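Local coordinates for spike protein S1 (Bat coronavirus HKU9, PDB 5GYQ) that probably attaches the virion to its host cell by binding a receptor through this domain of the spike's S1 subunit, the first step of infection, at residues G62-D67 with K163-V168. Sequence-based numbering, arbitrary orientation.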
loop_
_atom_site.group_PDB
_atom_site.type_symbol
_atom_site.label_atom_id
_atom_site.label_comp_id
_atom_site.label_asym_id
_atom_site.label_seq_id
_atom_site.Cartn_x
_atom_site.Cartn_y
_atom_site.Cartn_z
ATOM N N GLY A 62 -14.672 9.894 3.128
ATOM C CA GLY A 62 -15.084 9.531 4.472
ATOM C C GLY A 62 -13.889 9.120 5.310
ATOM O O GLY A 62 -13.825 9.405 6.504
ATOM N N SER A 63 -12.942 8.446 4.666
ATOM C CA SER A 63 -11.687 8.044 5.291
ATOM C C SER A 63 -10.712 7.568 4.225
ATOM O O SER A 63 -11.125 7.138 3.140
ATOM C CB SER A 63 -11.912 6.938 6.325
ATOM O OG SER A 63 -12.100 5.686 5.689
ATOM N N VAL A 64 -9.420 7.643 4.533
ATOM C CA VAL A 64 -8.399 7.176 3.598
ATOM C C VAL A 64 -7.405 6.265 4.308
ATOM O O VAL A 64 -6.905 6.602 5.367
ATOM C CB VAL A 64 -7.638 8.352 2.945
ATOM C CG1 VAL A 64 -6.505 7.839 2.067
ATOM C CG2 VAL A 64 -8.591 9.218 2.134
ATOM N N THR A 65 -7.124 5.105 3.727
ATOM C CA THR A 65 -6.150 4.191 4.311
ATOM C C THR A 65 -4.966 4.006 3.373
ATOM O O THR A 65 -5.143 3.793 2.179
ATOM C CB THR A 65 -6.779 2.824 4.624
ATOM O OG1 THR A 65 -7.914 3.007 5.478
ATOM C CG2 THR A 65 -5.773 1.919 5.315
ATOM N N LEU A 66 -3.757 4.102 3.919
ATOM C CA LEU A 66 -2.544 3.917 3.128
ATOM C C LEU A 66 -1.777 2.679 3.571
ATOM O O LEU A 66 -1.264 2.627 4.685
ATOM C CB LEU A 66 -1.635 5.142 3.238
ATOM C CG LEU A 66 -2.281 6.498 2.958
ATOM C CD1 LEU A 66 -1.297 7.628 3.233
ATOM C CD2 LEU A 66 -2.796 6.565 1.528
ATOM N N ASP A 67 -1.701 1.683 2.696
ATOM C CA ASP A 67 -0.903 0.498 2.984
ATOM C C ASP A 67 0.383 0.540 2.180
ATOM O O ASP A 67 0.355 0.656 0.964
ATOM C CB ASP A 67 -1.688 -0.774 2.675
ATOM C CG ASP A 67 -2.972 -0.862 3.467
ATOM O OD1 ASP A 67 -3.024 -0.295 4.576
ATOM O OD2 ASP A 67 -3.930 -1.499 2.983
ATOM N N LYS A 163 -16.718 15.514 9.191
ATOM C CA LYS A 163 -15.492 14.788 9.516
ATOM C C LYS A 163 -15.002 13.987 8.315
ATOM O O LYS A 163 -15.218 12.777 8.223
ATOM C CB LYS A 163 -15.712 13.874 10.722
ATOM C CG LYS A 163 -16.232 14.605 11.947
ATOM C CD LYS A 163 -16.841 13.638 12.946
ATOM C CE LYS A 163 -17.619 14.377 14.023
ATOM N NZ LYS A 163 -18.360 13.438 14.908
ATOM N N LEU A 164 -14.346 14.680 7.392
ATOM C CA LEU A 164 -13.862 14.067 6.166
ATOM C C LEU A 164 -12.351 14.205 6.049
ATOM O O LEU A 164 -11.720 14.932 6.820
ATOM C CB LEU A 164 -14.536 14.703 4.949
ATOM C CG LEU A 164 -16.065 14.738 4.945
ATOM C CD1 LEU A 164 -16.577 15.467 3.712
ATOM C CD2 LEU A 164 -16.639 13.331 5.024
ATOM N N VAL A 165 -11.776 13.494 5.085
ATOM C CA VAL A 165 -10.379 13.685 4.727
ATOM C C VAL A 165 -10.310 14.522 3.454
ATOM O O VAL A 165 -10.699 14.061 2.380
ATOM C CB VAL A 165 -9.649 12.349 4.510
ATOM C CG1 VAL A 165 -8.182 12.602 4.182
ATOM C CG2 VAL A 165 -9.786 11.466 5.737
ATOM N N CYS A 166 -9.828 15.755 3.574
ATOM C CA CYS A 166 -9.797 16.659 2.425
ATOM C C CYS A 166 -8.372 16.994 1.983
ATOM O O CYS A 166 -7.487 17.168 2.813
ATOM C CB CYS A 166 -10.565 17.944 2.745
ATOM S SG CYS A 166 -12.368 17.743 2.779
ATOM N N PRO A 167 -8.151 17.092 0.664
ATOM C CA PRO A 167 -6.816 17.367 0.119
ATOM C C PRO A 167 -6.374 18.816 0.316
ATOM O O PRO A 167 -7.214 19.686 0.544
ATOM C CB PRO A 167 -6.980 17.053 -1.367
ATOM C CG PRO A 167 -8.416 17.340 -1.641
ATOM C CD PRO A 167 -9.157 16.928 -0.400
ATOM N N VAL A 168 -5.069 19.064 0.230
ATOM C CA VAL A 168 -4.553 20.428 0.297
ATOM C C VAL A 168 -4.395 20.993 -1.110
ATOM O O VAL A 168 -4.187 20.248 -2.070
ATOM C CB VAL A 168 -3.194 20.510 1.048
ATOM C CG1 VAL A 168 -3.158 19.535 2.210
ATOM C CG2 VAL A 168 -2.019 20.278 0.105
HETATM O O HOH W 1 -13.011 11.493 8.109
HETATM O O HOH W 2 -16.663 9.866 7.636
#
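In the core subdomain of this putative betacoronavirus receptor-binding domain, toward its periphery, the start of strand 63-71 meets the domain's last strand, 165-167, by packing V165 against S63 and V64. V165 reaches across with both methyls. CG1, anti to its own backbone N (chi1 -178°), lies 4.0 Å from CG2 of V64, and the two valine side chains cross at about a right angle. The other methyl, CG2 of V165, touches backbone instead: it sits 3.9 Å from CA of S63 and 4.0 Å from N of V64. S63 turns its CB the other way and offers V165 the main chain. At the neighbouring pair, L164 brings CD2 to 4.1 Å from CA of G62.

No direct hydrogen bond joins the segments, which belong to different sheets. Strand 63-71 is part of the five-stranded antiparallel core sheet, between strands 23-27 and 146-157, whereas strand 165-167 is an edge of the small parallel sheet beside 30-32. The valines thus meet where one sheet comes up to the other; I154 and L27 also touch V64, and F32 touches V165.

Water does the polar linking. G62 O and K163 O stand 4.0 Å apart, two acceptors with no proton to share. Water 1 donates to both, at 2.8 Å to G62 O and 2.6 Å to K163 O. Water 2 donates to the same pair, weakly at K163 O. One residue past V165, C166 forms a disulfide with C60, a covalent tie between the chain just ahead of strand 63-71 and the last strand.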